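Putative nisin-resistance protein (Streptococcus agalactiae 515, PDB 4Y68) is a lipoprotein of peptidase family S41 that probably confers resistance to the lantibiotic nisin by recognising and cleaving it. Local coordinates at residues Y35-L48 and E258-T272. Numbering follows the deposited sequence.
Sequences YGRVILDRVEQRGL and ETFMLYDGARLALTT
Leu-268 and Leu-270 press their methyls against the side of helix 35-46 that faces the hairpin, the closely packed, buried part of the contact. CD2 of Leu-270 sits 3.2 Å from the carbonyl O of Arg-42 and also reaches CA of Val-43, while CD2 of Leu-268 touches both CB of Arg-42 and CG2 of Ile-39. Further toward the hairpin turn, CD1 of Ile-39 meets CD1 of Leu-262 at 3.9 Å, the two side chains crossing at about a right angle. The helix runs within 20° of strand 267-272, lying along one face of the antiparallel beta hairpin formed with strand 258-261; helices 55-66 and 72-87 pack against the helix in turn. At the type I turn, the Tyr-35 hydroxyl donates to OD1 of Asp-264 (OH to OD1 2.6 Å), whose carboxylate stands nearly perpendicular to the ring; Arg-76 binds both partners. The looser, more polar side follows strand 258-261. Here the Arg-42 chain bends at chi2 (-75°), laying CD over the Phe-260 face, with guanidinium and ring planes only 16° apart, and NH1 donates a hydrogen bond to Gln-45 OE1. Beyond it, Arg-46 NH2 forms a salt bridge to Glu-258 OE2 at 3.0 Å, the NE to OE1 bond beside it being weak; Asp-186 takes NH1. A water links the carbonyl oxygens of Arg-46 and Thr-272.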
loop_
_atom_site.group_PDB
_atom_site.type_symbol
_atom_site.label_atom_id
_atom_site.label_comp_id
_atom_site.label_asym_id
_atom_site.label_seq_id
_atom_site.Cartn_x
_atom_site.Cartn_y
_atom_site.Cartn_z
ATOM N N TYR A 35 -24.460 -1.007 13.610
ATOM C CA TYR A 35 -23.447 -0.582 12.659
ATOM C C TYR A 35 -22.114 -0.409 13.380
ATOM O O TYR A 35 -21.077 -0.844 12.885
ATOM C CB TYR A 35 -23.908 0.700 11.970
ATOM C CG TYR A 35 -22.983 1.316 10.940
ATOM C CD1 TYR A 35 -23.259 1.211 9.579
ATOM C CD2 TYR A 35 -21.864 2.050 11.326
ATOM C CE1 TYR A 35 -22.427 1.795 8.627
ATOM C CE2 TYR A 35 -21.021 2.632 10.387
ATOM C CZ TYR A 35 -21.310 2.504 9.033
ATOM O OH TYR A 35 -20.497 3.106 8.088
ATOM N N GLY A 36 -22.155 0.177 14.578
ATOM C CA GLY A 36 -20.953 0.354 15.368
ATOM C C GLY A 36 -20.402 -0.957 15.899
ATOM O O GLY A 36 -19.186 -1.145 15.973
ATOM N N ARG A 37 -21.293 -1.873 16.266
ATOM C CA ARG A 37 -20.866 -3.139 16.846
ATOM C C ARG A 37 -20.241 -4.062 15.782
ATOM O O ARG A 37 -19.327 -4.840 16.077
ATOM C CB ARG A 37 -22.030 -3.825 17.553
ATOM C CG ARG A 37 -22.415 -3.143 18.853
ATOM C CD ARG A 37 -23.602 -3.818 19.506
ATOM N NE ARG A 37 -23.256 -5.103 20.103
ATOM C CZ ARG A 37 -22.834 -5.249 21.356
ATOM N NH1 ARG A 37 -22.693 -4.185 22.142
ATOM N NH2 ARG A 37 -22.547 -6.460 21.826
ATOM N N VAL A 38 -20.716 -3.938 14.548
ATOM C CA VAL A 38 -20.142 -4.659 13.416
ATOM C C VAL A 38 -18.676 -4.289 13.239
ATOM O O VAL A 38 -17.846 -5.146 12.971
ATOM C CB VAL A 38 -20.905 -4.358 12.095
ATOM C CG1 VAL A 38 -20.011 -4.654 10.884
ATOM C CG2 VAL A 38 -22.191 -5.157 12.044
ATOM N N ILE A 39 -18.354 -3.011 13.399
ATOM C CA ILE A 39 -16.964 -2.584 13.263
ATOM C C ILE A 39 -16.102 -3.132 14.406
ATOM O O ILE A 39 -14.975 -3.556 14.191
ATOM C CB ILE A 39 -16.839 -1.056 13.213
ATOM C CG1 ILE A 39 -17.604 -0.507 11.993
ATOM C CG2 ILE A 39 -15.339 -0.648 13.204
ATOM C CD1 ILE A 39 -17.854 1.017 12.049
ATOM N N LEU A 40 -16.647 -3.149 15.614
ATOM C CA LEU A 40 -15.912 -3.667 16.763
ATOM C C LEU A 40 -15.627 -5.166 16.603
ATOM O O LEU A 40 -14.517 -5.619 16.889
ATOM C CB LEU A 40 -16.679 -3.373 18.068
ATOM C CG LEU A 40 -16.825 -1.879 18.417
ATOM C CD1 LEU A 40 -17.693 -1.675 19.655
ATOM C CD2 LEU A 40 -15.449 -1.193 18.620
ATOM N N ASP A 41 -16.604 -5.928 16.114
ATOM C CA ASP A 41 -16.383 -7.347 15.847
ATOM C C ASP A 41 -15.209 -7.576 14.872
ATOM O O ASP A 41 -14.341 -8.414 15.126
ATOM C CB ASP A 41 -17.656 -7.997 15.278
ATOM C CG ASP A 41 -18.756 -8.177 16.326
ATOM O OD1 ASP A 41 -18.459 -8.274 17.535
ATOM O OD2 ASP A 41 -19.929 -8.237 15.934
ATOM N N ARG A 42 -15.183 -6.835 13.763
ATOM C CA ARG A 42 -14.113 -6.979 12.770
ATOM C C ARG A 42 -12.774 -6.636 13.358
ATOM O O ARG A 42 -11.789 -7.343 13.149
ATOM C CB ARG A 42 -14.339 -6.072 11.561
ATOM C CG ARG A 42 -15.369 -6.552 10.618
ATOM C CD ARG A 42 -14.874 -7.724 9.776
ATOM N NE ARG A 42 -15.929 -8.085 8.838
ATOM C CZ ARG A 42 -16.102 -9.294 8.323
ATOM N NH1 ARG A 42 -15.271 -10.285 8.643
ATOM N NH2 ARG A 42 -17.112 -9.507 7.489
ATOM N N VAL A 43 -12.741 -5.520 14.079
ATOM C CA VAL A 43 -11.508 -5.070 14.695
ATOM C C VAL A 43 -10.989 -6.146 15.624
ATOM O O VAL A 43 -9.813 -6.520 15.548
ATOM C CB VAL A 43 -11.707 -3.751 15.448
ATOM C CG1 VAL A 43 -10.470 -3.425 16.292
ATOM C CG2 VAL A 43 -12.004 -2.639 14.461
ATOM N N GLU A 44 -11.872 -6.681 16.468
ATOM C CA GLU A 44 -11.466 -7.752 17.362
ATOM C C GLU A 44 -11.027 -9.006 16.574
ATOM O O GLU A 44 -10.055 -9.687 16.941
ATOM C CB GLU A 44 -12.587 -8.101 18.362
ATOM C CG GLU A 44 -12.220 -9.274 19.255
ATOM C CD GLU A 44 -12.806 -9.227 20.680
ATOM O OE1 GLU A 44 -13.250 -8.157 21.187
ATOM O OE2 GLU A 44 -12.799 -10.302 21.317
ATOM N N GLN A 45 -11.712 -9.300 15.478
ATOM C CA GLN A 45 -11.443 -10.543 14.747
ATOM C C GLN A 45 -10.074 -10.540 14.036
ATOM O O GLN A 45 -9.432 -11.590 13.921
ATOM C CB GLN A 45 -12.576 -10.822 13.728
ATOM C CG GLN A 45 -12.322 -12.032 12.780
ATOM C CD GLN A 45 -13.375 -12.197 11.646
ATOM O OE1 GLN A 45 -13.546 -11.320 10.793
ATOM N NE2 GLN A 45 -14.074 -13.333 11.648
ATOM N N ARG A 46 -9.612 -9.380 13.564
ATOM C CA ARG A 46 -8.435 -9.370 12.681
ATOM C C ARG A 46 -7.350 -8.351 13.046
ATOM O O ARG A 46 -6.204 -8.481 12.597
ATOM C CB ARG A 46 -8.870 -9.128 11.228
ATOM C CG ARG A 46 -9.766 -10.208 10.601
ATOM C CD ARG A 46 -9.001 -11.528 10.366
ATOM N NE ARG A 46 -7.813 -11.359 9.513
ATOM C CZ ARG A 46 -6.747 -12.161 9.534
ATOM N NH1 ARG A 46 -6.704 -13.190 10.380
ATOM N NH2 ARG A 46 -5.711 -11.926 8.722
ATOM N N GLY A 47 -7.704 -7.342 13.837
ATOM C CA GLY A 47 -6.759 -6.295 14.208
ATOM C C GLY A 47 -5.588 -6.864 14.985
ATOM O O GLY A 47 -5.767 -7.781 15.783
ATOM N N LEU A 48 -4.389 -6.331 14.769
ATOM C CA LEU A 48 -3.192 -6.885 15.410
ATOM C C LEU A 48 -3.187 -6.797 16.934
ATOM O O LEU A 48 -2.628 -7.672 17.590
ATOM C CB LEU A 48 -1.933 -6.197 14.885
ATOM C CG LEU A 48 -1.532 -6.572 13.459
ATOM C CD1 LEU A 48 -0.419 -5.665 13.026
ATOM C CD2 LEU A 48 -1.071 -8.031 13.416
ATOM N N GLU A 258 -6.447 -5.029 5.652
ATOM C CA GLU A 258 -7.565 -5.618 4.934
ATOM C C GLU A 258 -8.689 -4.597 5.021
ATOM O O GLU A 258 -8.813 -3.896 6.030
ATOM C CB GLU A 258 -7.965 -6.971 5.525
ATOM C CG GLU A 258 -6.798 -7.976 5.600
ATOM C CD GLU A 258 -7.140 -9.274 6.352
ATOM O OE1 GLU A 258 -8.251 -9.381 6.905
ATOM O OE2 GLU A 258 -6.286 -10.195 6.397
ATOM N N THR A 259 -9.481 -4.470 3.960
ATOM C CA THR A 259 -10.459 -3.400 3.917
ATOM C C THR A 259 -11.853 -3.989 3.815
ATOM O O THR A 259 -12.105 -4.855 2.982
ATOM C CB THR A 259 -10.186 -2.436 2.741
ATOM O OG1 THR A 259 -8.917 -1.796 2.939
ATOM C CG2 THR A 259 -11.272 -1.363 2.661
ATOM N N PHE A 260 -12.747 -3.514 4.679
ATOM C CA PHE A 260 -14.092 -4.068 4.811
ATOM C C PHE A 260 -15.130 -3.019 4.426
ATOM O O PHE A 260 -15.147 -1.917 4.987
ATOM C CB PHE A 260 -14.319 -4.583 6.239
ATOM C CG PHE A 260 -13.331 -5.639 6.658
ATOM C CD1 PHE A 260 -13.602 -6.984 6.439
ATOM C CD2 PHE A 260 -12.107 -5.280 7.227
ATOM C CE1 PHE A 260 -12.673 -7.955 6.794
ATOM C CE2 PHE A 260 -11.180 -6.243 7.599
ATOM C CZ PHE A 260 -11.458 -7.579 7.376
ATOM N N MET A 261 -15.945 -3.339 3.423
ATOM C CA MET A 261 -16.973 -2.411 2.950
ATOM C C MET A 261 -18.158 -2.475 3.887
ATOM O O MET A 261 -18.764 -3.531 4.057
ATOM C CB MET A 261 -17.421 -2.731 1.526
ATOM C CG MET A 261 -16.269 -2.986 0.558
ATOM S SD MET A 261 -15.095 -1.623 0.423
ATOM C CE MET A 261 -13.677 -2.475 -0.269
ATOM N N LEU A 262 -18.483 -1.345 4.491
ATOM C CA LEU A 262 -19.563 -1.300 5.471
ATOM C C LEU A 262 -20.907 -1.025 4.796
ATOM O O LEU A 262 -20.966 -0.709 3.607
ATOM C CB LEU A 262 -19.251 -0.245 6.527
ATOM C CG LEU A 262 -17.889 -0.486 7.176
ATOM C CD1 LEU A 262 -17.542 0.640 8.131
ATOM C CD2 LEU A 262 -17.898 -1.840 7.893
ATOM N N TYR A 263 -21.983 -1.109 5.574
ATOM C CA TYR A 263 -23.318 -1.078 5.000
ATOM C C TYR A 263 -23.614 0.132 4.093
ATOM O O TYR A 263 -24.276 -0.016 3.077
ATOM C CB TYR A 263 -24.351 -1.153 6.109
ATOM C CG TYR A 263 -25.717 -1.582 5.618
ATOM C CD1 TYR A 263 -26.632 -0.640 5.156
ATOM C CD2 TYR A 263 -26.090 -2.923 5.609
ATOM C CE1 TYR A 263 -27.890 -1.010 4.715
ATOM C CE2 TYR A 263 -27.356 -3.306 5.166
ATOM C CZ TYR A 263 -28.249 -2.336 4.714
ATOM O OH TYR A 263 -29.502 -2.676 4.254
ATOM N N ASP A 264 -23.106 1.312 4.429
ATOM C CA ASP A 264 -23.472 2.513 3.683
ATOM C C ASP A 264 -22.378 2.991 2.729
ATOM O O ASP A 264 -22.392 4.154 2.308
ATOM C CB ASP A 264 -23.821 3.643 4.656
ATOM C CG ASP A 264 -22.658 3.990 5.566
ATOM O OD1 ASP A 264 -21.793 3.105 5.784
ATOM O OD2 ASP A 264 -22.594 5.143 6.048
ATOM N N GLY A 265 -21.426 2.114 2.402
ATOM C CA GLY A 265 -20.339 2.492 1.515
ATOM C C GLY A 265 -19.107 3.055 2.220
ATOM O O GLY A 265 -18.096 3.391 1.590
ATOM N N ALA A 266 -19.172 3.161 3.538
ATOM C CA ALA A 266 -17.972 3.510 4.277
ATOM C C ALA A 266 -17.031 2.299 4.271
ATOM O O ALA A 266 -17.481 1.173 4.090
ATOM C CB ALA A 266 -18.320 3.945 5.685
ATOM N N ARG A 267 -15.739 2.544 4.446
ATOM C CA ARG A 267 -14.733 1.477 4.495
ATOM C C ARG A 267 -13.971 1.417 5.810
ATOM O O ARG A 267 -13.456 2.430 6.278
ATOM C CB ARG A 267 -13.701 1.653 3.383
ATOM C CG ARG A 267 -14.234 1.665 2.004
ATOM C CD ARG A 267 -13.060 1.529 1.031
ATOM N NE ARG A 267 -13.501 1.484 -0.360
ATOM C CZ ARG A 267 -12.697 1.697 -1.400
ATOM N NH1 ARG A 267 -11.406 1.967 -1.197
ATOM N NH2 ARG A 267 -13.186 1.641 -2.641
ATOM N N LEU A 268 -13.874 0.227 6.385
ATOM C CA LEU A 268 -12.968 -0.017 7.491
ATOM C C LEU A 268 -11.659 -0.570 6.938
ATOM O O LEU A 268 -11.628 -1.690 6.444
ATOM C CB LEU A 268 -13.584 -0.987 8.507
ATOM C CG LEU A 268 -12.642 -1.594 9.569
ATOM C CD1 LEU A 268 -12.116 -0.557 10.551
ATOM C CD2 LEU A 268 -13.308 -2.744 10.337
ATOM N N ALA A 269 -10.600 0.242 6.998
ATOM C CA ALA A 269 -9.244 -0.195 6.710
ATOM C C ALA A 269 -8.586 -0.717 7.985
ATOM O O ALA A 269 -8.234 0.058 8.859
ATOM C CB ALA A 269 -8.426 0.941 6.130
ATOM N N LEU A 270 -8.394 -2.023 8.067
ATOM C CA LEU A 270 -7.953 -2.672 9.310
ATOM C C LEU A 270 -6.584 -3.350 9.182
ATOM O O LEU A 270 -6.367 -4.145 8.265
ATOM C CB LEU A 270 -9.001 -3.706 9.751
ATOM C CG LEU A 270 -8.770 -4.447 11.066
ATOM C CD1 LEU A 270 -8.580 -3.440 12.202
ATOM C CD2 LEU A 270 -9.952 -5.358 11.375
ATOM N N THR A 271 -5.670 -3.063 10.107
ATOM C CA THR A 271 -4.331 -3.634 10.027
ATOM C C THR A 271 -4.340 -5.064 10.536
ATOM O O THR A 271 -4.827 -5.333 11.637
ATOM C CB THR A 271 -3.330 -2.794 10.823
ATOM O OG1 THR A 271 -3.352 -1.452 10.321
ATOM C CG2 THR A 271 -1.935 -3.364 10.701
ATOM N N THR A 272 -3.823 -5.990 9.743
ATOM C CA THR A 272 -3.964 -7.404 10.078
ATOM C C THR A 272 -2.652 -8.167 9.977
ATOM O O THR A 272 -2.568 -9.309 10.386
ATOM C CB THR A 272 -4.990 -8.074 9.162
ATOM O OG1 THR A 272 -4.544 -7.950 7.806
ATOM C CG2 THR A 272 -6.336 -7.384 9.298
HETATM O O HOH W 1 -4.454 -10.547 12.144
#